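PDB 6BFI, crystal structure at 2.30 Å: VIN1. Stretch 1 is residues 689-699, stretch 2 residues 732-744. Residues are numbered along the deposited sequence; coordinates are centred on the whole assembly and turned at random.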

ATOM      1  N   ASN A 689       6.153 -21.274  18.861  1.00 85.87           N
ATOM      2  CA  ASN A 689       6.173 -20.123  17.959  1.00 83.50           C
ATOM      3  C   ASN A 689       7.623 -19.665  17.822  1.00 85.89           C
ATOM      4  O   ASN A 689       8.128 -18.935  18.679  1.00 86.12           O
ATOM      5  CB  ASN A 689       5.281 -19.006  18.482  1.00 79.77           C
ATOM      6  CG  ASN A 689       5.055 -17.910  17.461  1.00 78.86           C
ATOM      7  OD1 ASN A 689       5.827 -17.753  16.515  1.00 80.95           O
ATOM      8  ND2 ASN A 689       3.991 -17.139  17.651  1.00 77.81           N
ATOM      9  N   ASP A 690       8.275 -20.086  16.739  1.00 94.59           N
ATOM     10  CA  ASP A 690       9.655 -19.694  16.492  1.00102.33           C
ATOM     11  C   ASP A 690       9.778 -18.265  15.978  1.00 98.14           C
ATOM     12  O   ASP A 690      10.844 -17.656  16.133  1.00100.10           O
ATOM     13  CB  ASP A 690      10.304 -20.662  15.498  1.00112.93           C
ATOM     14  CG  ASP A 690      10.259 -22.103  15.976  1.00126.11           C
ATOM     15  OD1 ASP A 690      10.316 -22.326  17.204  1.00131.80           O
ATOM     16  OD2 ASP A 690      10.162 -23.013  15.125  1.00129.79           O
ATOM     17  N   LEU A 691       8.717 -17.718  15.378  1.00 86.23           N
ATOM     18  CA  LEU A 691       8.770 -16.352  14.866  1.00 79.48           C
ATOM     19  C   LEU A 691       9.009 -15.357  15.995  1.00 80.38           C
ATOM     20  O   LEU A 691       9.850 -14.455  15.879  1.00 82.01           O
ATOM     21  CB  LEU A 691       7.476 -16.026  14.117  1.00 76.05           C
ATOM     22  CG  LEU A 691       7.405 -14.722  13.311  1.00 70.05           C
ATOM     23  CD1 LEU A 691       6.547 -14.917  12.079  1.00 67.30           C
ATOM     24  CD2 LEU A 691       6.857 -13.572  14.143  1.00 68.36           C
ATOM     25  N   ILE A 692       8.277 -15.510  17.100  1.00 78.60           N
ATOM     26  CA  ILE A 692       8.465 -14.635  18.254  1.00 76.95           C
ATOM     27  C   ILE A 692       9.886 -14.760  18.790  1.00 76.85           C
ATOM     28  O   ILE A 692      10.492 -13.771  19.223  1.00 73.88           O
ATOM     29  CB  ILE A 692       7.413 -14.955  19.333  1.00 76.63           C
ATOM     30  CG1 ILE A 692       6.006 -14.688  18.794  1.00 72.06           C
ATOM     31  CG2 ILE A 692       7.662 -14.146  20.595  1.00 78.34           C
ATOM     32  CD1 ILE A 692       5.809 -13.274  18.279  1.00 67.12           C
ATOM     33  N   SER A 693      10.444 -15.972  18.753  1.00 80.86           N
ATOM     34  CA  SER A 693      11.813 -16.178  19.217  1.00 83.39           C
ATOM     35  C   SER A 693      12.806 -15.422  18.342  1.00 81.00           C
ATOM     36  O   SER A 693      13.671 -14.693  18.849  1.00 81.66           O
ATOM     37  CB  SER A 693      12.137 -17.672  19.230  1.00 90.11           C
ATOM     38  OG  SER A 693      11.088 -18.414  19.828  1.00 96.17           O
ATOM     39  N   LEU A 694      12.694 -15.585  17.020  1.00 82.55           N
ATOM     40  CA  LEU A 694      13.587 -14.878  16.105  1.00 80.70           C
ATOM     41  C   LEU A 694      13.467 -13.370  16.274  1.00 77.93           C
ATOM     42  O   LEU A 694      14.472 -12.649  16.228  1.00 79.14           O
ATOM     43  CB  LEU A 694      13.286 -15.270  14.658  1.00 81.94           C
ATOM     44  CG  LEU A 694      13.321 -16.752  14.278  1.00 88.01           C
ATOM     45  CD1 LEU A 694      13.209 -16.915  12.770  1.00 86.20           C
ATOM     46  CD2 LEU A 694      14.579 -17.425  14.806  1.00 92.66           C
ATOM     47  N   VAL A 695      12.245 -12.876  16.474  1.00 76.93           N
ATOM     48  CA  VAL A 695      12.042 -11.434  16.564  1.00 71.86           C
ATOM     49  C   VAL A 695      12.615 -10.886  17.867  1.00 69.25           C
ATOM     50  O   VAL A 695      13.248  -9.824  17.882  1.00 68.36           O
ATOM     51  CB  VAL A 695      10.551 -11.097  16.408  1.00 68.50           C
ATOM     52  CG1 VAL A 695      10.321  -9.646  16.713  1.00 66.99           C
ATOM     53  CG2 VAL A 695      10.086 -11.415  14.996  1.00 67.56           C
ATOM     54  N   LYS A 696      12.404 -11.594  18.980  1.00 72.16           N
ATOM     55  CA  LYS A 696      12.985 -11.163  20.248  1.00 69.66           C
ATOM     56  C   LYS A 696      14.507 -11.153  20.174  1.00 65.19           C
ATOM     57  O   LYS A 696      15.156 -10.187  20.594  1.00 63.60           O
ATOM     58  CB  LYS A 696      12.507 -12.067  21.384  1.00 74.77           C
ATOM     59  CG  LYS A 696      11.310 -11.532  22.151  1.00 76.86           C
ATOM     60  CD  LYS A 696      10.920 -12.481  23.272  1.00 82.75           C
ATOM     61  CE  LYS A 696       9.839 -11.885  24.153  1.00 88.17           C
ATOM     62  NZ  LYS A 696       9.416 -12.824  25.232  1.00 95.26           N
ATOM     63  N   GLN A 697      15.092 -12.226  19.633  1.00 66.86           N
ATOM     64  CA  GLN A 697      16.542 -12.268  19.459  1.00 67.40           C
ATOM     65  C   GLN A 697      17.026 -11.104  18.602  1.00 66.49           C
ATOM     66  O   GLN A 697      18.045 -10.472  18.913  1.00 66.66           O
ATOM     67  CB  GLN A 697      16.949 -13.604  18.837  1.00 69.23           C
ATOM     68  CG  GLN A 697      18.450 -13.829  18.728  1.00 74.90           C
ATOM     69  CD  GLN A 697      19.065 -14.377  20.005  1.00 82.57           C
ATOM     70  OE1 GLN A 697      18.558 -14.151  21.106  1.00 83.92           O
ATOM     71  NE2 GLN A 697      20.163 -15.110  19.862  1.00 85.96           N
ATOM     72  N   MET A 698      16.295 -10.793  17.528  1.00 65.44           N
ATOM     73  CA  MET A 698      16.677  -9.680  16.666  1.00 65.29           C
ATOM     74  C   MET A 698      16.611  -8.354  17.412  1.00 62.04           C
ATOM     75  O   MET A 698      17.451  -7.471  17.202  1.00 58.86           O
ATOM     76  CB  MET A 698      15.780  -9.649  15.428  1.00 68.41           C
ATOM     77  CG  MET A 698      16.239  -8.683  14.351  1.00 72.56           C
ATOM     78  SD  MET A 698      15.234  -8.792  12.857  1.00 77.95           S
ATOM     79  CE  MET A 698      15.202 -10.566  12.607  1.00 77.03           C
ATOM     80  N   ALA A 699      15.618  -8.196  18.291  1.00 61.30           N
ATOM     81  CA  ALA A 699      15.531  -6.982  19.098  1.00 59.51           C
ATOM     82  C   ALA A 699      16.726  -6.863  20.037  1.00 58.72           C
ATOM     83  O   ALA A 699      17.334  -5.791  20.151  1.00 57.96           O
ATOM     84  CB  ALA A 699      14.221  -6.965  19.883  1.00 56.35           C
ATOM     85  N   ASN A 732      19.731 -13.067  11.013  1.00 73.47           N
ATOM     86  CA  ASN A 732      18.437 -13.211  11.673  1.00 73.43           C
ATOM     87  C   ASN A 732      17.301 -12.754  10.768  1.00 69.33           C
ATOM     88  O   ASN A 732      16.236 -13.382  10.734  1.00 68.40           O
ATOM     89  CB  ASN A 732      18.425 -12.427  12.985  1.00 74.21           C
ATOM     90  CG  ASN A 732      18.631 -13.315  14.195  1.00 82.18           C
ATOM     91  OD1 ASN A 732      19.157 -14.423  14.085  1.00 86.08           O
ATOM     92  ND2 ASN A 732      18.211 -12.833  15.358  1.00 85.09           N
ATOM     93  N   ALA A 733      17.509 -11.663  10.027  1.00 69.56           N
ATOM     94  CA  ALA A 733      16.494 -11.207   9.083  1.00 73.36           C
ATOM     95  C   ALA A 733      16.290 -12.206   7.953  1.00 77.94           C
ATOM     96  O   ALA A 733      15.162 -12.371   7.470  1.00 79.93           O
ATOM     97  CB  ALA A 733      16.875  -9.839   8.521  1.00 69.65           C
ATOM     98  N   GLN A 734      17.358 -12.880   7.520  1.00 83.34           N
ATOM     99  CA  GLN A 734      17.210 -13.942   6.529  1.00 89.41           C
ATOM    100  C   GLN A 734      16.305 -15.050   7.053  1.00 90.37           C
ATOM    101  O   GLN A 734      15.338 -15.447   6.390  1.00 96.83           O
ATOM    102  CB  GLN A 734      18.577 -14.509   6.146  1.00 97.96           C
ATOM    103  CG  GLN A 734      19.522 -13.515   5.493  1.00103.58           C
ATOM    104  CD  GLN A 734      20.838 -14.154   5.083  1.00111.24           C
ATOM    105  OE1 GLN A 734      21.021 -15.365   5.212  1.00115.47           O
ATOM    106  NE2 GLN A 734      21.763 -13.339   4.588  1.00111.91           N
ATOM    107  N   GLU A 735      16.606 -15.558   8.253  1.00 87.95           N
ATOM    108  CA  GLU A 735      15.788 -16.629   8.818  1.00 83.92           C
ATOM    109  C   GLU A 735      14.345 -16.178   9.022  1.00 79.42           C
ATOM    110  O   GLU A 735      13.405 -16.947   8.778  1.00 79.37           O
ATOM    111  CB  GLU A 735      16.399 -17.112  10.133  1.00 81.93           C
ATOM    112  CG  GLU A 735      17.696 -17.884   9.954  1.00 83.05           C
ATOM    113  CD  GLU A 735      18.420 -18.127  11.264  1.00 84.26           C
ATOM    114  OE1 GLU A 735      18.198 -17.356  12.219  1.00 80.28           O
ATOM    115  OE2 GLU A 735      19.212 -19.090  11.336  1.00 89.73           O
ATOM    116  N   LEU A 736      14.151 -14.931   9.456  1.00 78.10           N
ATOM    117  CA  LEU A 736      12.801 -14.400   9.614  1.00 79.12           C
ATOM    118  C   LEU A 736      12.061 -14.375   8.283  1.00 81.31           C
ATOM    119  O   LEU A 736      10.868 -14.696   8.221  1.00 82.77           O
ATOM    120  CB  LEU A 736      12.852 -12.997  10.219  1.00 75.68           C
ATOM    121  CG  LEU A 736      11.508 -12.271  10.309  1.00 74.67           C
ATOM    122  CD1 LEU A 736      10.615 -12.920  11.358  1.00 76.27           C
ATOM    123  CD2 LEU A 736      11.699 -10.789  10.598  1.00 73.46           C
ATOM    124  N   LEU A 737      12.751 -13.996   7.205  1.00 85.99           N
ATOM    125  CA  LEU A 737      12.109 -13.992   5.895  1.00 90.88           C
ATOM    126  C   LEU A 737      11.747 -15.406   5.461  1.00 97.24           C
ATOM    127  O   LEU A 737      10.687 -15.623   4.860  1.00105.64           O
ATOM    128  CB  LEU A 737      13.017 -13.321   4.864  1.00 93.41           C
ATOM    129  CG  LEU A 737      12.358 -12.808   3.578  1.00 98.33           C
ATOM    130  CD1 LEU A 737      13.160 -11.653   3.019  1.00100.88           C
ATOM    131  CD2 LEU A 737      12.219 -13.905   2.529  1.00100.59           C
ATOM    132  N   LYS A 738      12.608 -16.383   5.760  1.00 99.43           N
ATOM    133  CA  LYS A 738      12.292 -17.765   5.413  1.00101.58           C
ATOM    134  C   LYS A 738      11.046 -18.248   6.149  1.00 99.94           C
ATOM    135  O   LYS A 738      10.102 -18.756   5.529  1.00101.94           O
ATOM    136  CB  LYS A 738      13.484 -18.673   5.716  1.00104.10           C
ATOM    137  CG  LYS A 738      14.564 -18.659   4.645  1.00106.17           C
ATOM    138  CD  LYS A 738      15.652 -19.680   4.940  1.00110.57           C
ATOM    139  CE  LYS A 738      16.666 -19.753   3.808  1.00111.61           C
ATOM    140  NZ  LYS A 738      17.744 -20.741   4.090  1.00114.74           N
ATOM    141  N   LEU A 739      11.020 -18.085   7.474  1.00 96.36           N
ATOM    142  CA  LEU A 739       9.894 -18.587   8.257  1.00 95.25           C
ATOM    143  C   LEU A 739       8.601 -17.864   7.897  1.00 91.42           C
ATOM    144  O   LEU A 739       7.571 -18.499   7.633  1.00 96.69           O
ATOM    145  CB  LEU A 739      10.190 -18.450   9.750  1.00 98.46           C
ATOM    146  CG  LEU A 739       9.069 -18.906  10.687  1.00102.50           C
ATOM    147  CD1 LEU A 739       8.694 -20.352  10.402  1.00107.99           C
ATOM    148  CD2 LEU A 739       9.483 -18.732  12.138  1.00101.91           C
ATOM    149  N   ALA A 740       8.634 -16.529   7.885  1.00 88.73           N
ATOM    150  CA  ALA A 740       7.434 -15.769   7.546  1.00 86.29           C
ATOM    151  C   ALA A 740       6.970 -16.061   6.126  1.00 87.08           C
ATOM    152  O   ALA A 740       5.770 -15.995   5.839  1.00 88.87           O
ATOM    153  CB  ALA A 740       7.689 -14.275   7.734  1.00 79.26           C
ATOM    154  N   ARG A 741       7.901 -16.391   5.227  1.00 91.03           N
ATOM    155  CA  ARG A 741       7.503 -16.830   3.893  1.00 95.37           C
ATOM    156  C   ARG A 741       6.808 -18.184   3.949  1.00 96.38           C
ATOM    157  O   ARG A 741       5.851 -18.428   3.204  1.00 99.57           O
ATOM    158  CB  ARG A 741       8.721 -16.879   2.972  1.00102.82           C
ATOM    159  CG  ARG A 741       8.413 -17.364   1.566  1.00112.68           C
ATOM    160  CD  ARG A 741       9.451 -16.877   0.572  1.00118.46           C
ATOM    161  NE  ARG A 741       9.177 -17.361  -0.778  1.00125.60           N
ATOM    162  CZ  ARG A 741       9.752 -16.878  -1.873  1.00128.59           C
ATOM    163  NH1 ARG A 741      10.631 -15.890  -1.781  1.00127.87           N
ATOM    164  NH2 ARG A 741       9.444 -17.379  -3.062  1.00131.35           N
ATOM    165  N   GLN A 742       7.270 -19.077   4.830  1.00 93.54           N
ATOM    166  CA  GLN A 742       6.564 -20.340   5.029  1.00 93.59           C
ATOM    167  C   GLN A 742       5.161 -20.113   5.575  1.00 91.48           C
ATOM    168  O   GLN A 742       4.244 -20.885   5.273  1.00 93.49           O
ATOM    169  CB  GLN A 742       7.352 -21.249   5.972  1.00 95.83           C
ATOM    170  CG  GLN A 742       8.717 -21.662   5.455  1.00 97.76           C
ATOM    171  CD  GLN A 742       9.467 -22.536   6.442  1.00100.59           C
ATOM    172  OE1 GLN A 742       8.886 -23.047   7.401  1.00102.70           O
ATOM    173  NE2 GLN A 742      10.764 -22.710   6.215  1.00100.92           N
ATOM    174  N   ILE A 743       4.976 -19.068   6.385  1.00 86.14           N
ATOM    175  CA  ILE A 743       3.644 -18.748   6.887  1.00 81.10           C
ATOM    176  C   ILE A 743       2.771 -18.189   5.770  1.00 83.25           C
ATOM    177  O   ILE A 743       1.596 -18.554   5.639  1.00 87.68           O
ATOM    178  CB  ILE A 743       3.749 -17.773   8.073  1.00 73.54           C
ATOM    179  CG1 ILE A 743       4.331 -18.494   9.289  1.00 75.86           C
ATOM    180  CG2 ILE A 743       2.393 -17.161   8.396  1.00 70.22           C
ATOM    181  CD1 ILE A 743       5.153 -17.607  10.185  1.00 73.74           C
ATOM    182  N   ALA A 744       3.330 -17.302   4.943  1.00 82.43           N
ATOM    183  CA  ALA A 744       2.559 -16.732   3.844  1.00 81.35           C
ATOM    184  C   ALA A 744       2.175 -17.787   2.817  1.00 87.88           C
ATOM    185  O   ALA A 744       1.108 -17.693   2.201  1.00 93.96           O
ATOM    186  CB  ALA A 744       3.349 -15.605   3.176  1.00 76.69           C
TER

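Stretches 1 and 2 of VIN1 form a nearly antiparallel pair of helices, with 159° between their N-to-C directions and axes that approach to 9.9 Å. No hydrogen bond links them; 542 Å² is buried between them, and seven apolar side-chain pairs contribute to the packing. Because the helices run in opposing directions, a walk forward along stretch 1 meets stretch 2 from its C-terminal part back toward its start.

Asn 689 does not touch the second helix. It occupies the N-cap position, where its OD1 accepts two weak hydrogen bonds, from Leu 691 N at 3.1 Å and from Ile 692 N at 3.4 Å, and so serves amides that have no partner one turn earlier in the helix. Asp 690 is exposed and makes a small contact, its CB 4.0 Å from Leu 739 CD2, while its carboxylate finds no partner in stretch 2.

Leu 691 begins the apolar packing and meets three residues spaced along the facing helix. Its backbone N lies 3.5 Å from Leu 739 CD2, its CG 4.2 Å from Leu 736 CD1, and its CD1 3.6 Å from Ile 743 CD1. The methyl group of Leu 739 thus rests close against the first turn of helix 1, near both backbone and side chain. Ile 692 points away, and Ser 693 also makes no contact.

Leu 694, one turn beyond Asp 690, points toward stretch 2 and has the largest covered area of any residue in the pair. Its CD1 lies 4.0 Å from Leu 736 N, 4.1 Å from Glu 735 CB and 4.2 Å from Leu 739 CD2, so this methyl packs against backbone as well as side chains. The CA atoms of Leu 694 and Leu 736 are 6.6 Å apart. Val 695, whose CA-to-CB bond points sideways, adds a smaller contact, CG2 to Leu 736 CD1 at 4.0 Å.

Lys 696 points away. Gln 697 turns toward the second helix, but it is the aliphatic part of its side chain that makes the closest approach, with CG 3.5 Å from Asn 732 ND2. Met 698, one turn after Leu 694, closes the contact. Its CE lies 3.5 Å from Asn 732 O, 3.7 Å from Asn 732 CB and 4.0 Å from Leu 736 CD2. Asn 732 O already accepts the helical hydrogen bond from Leu 736 N at 2.9 Å, so the methionine methyl packs against an engaged carbonyl. Ala 699 points away from the partner helix.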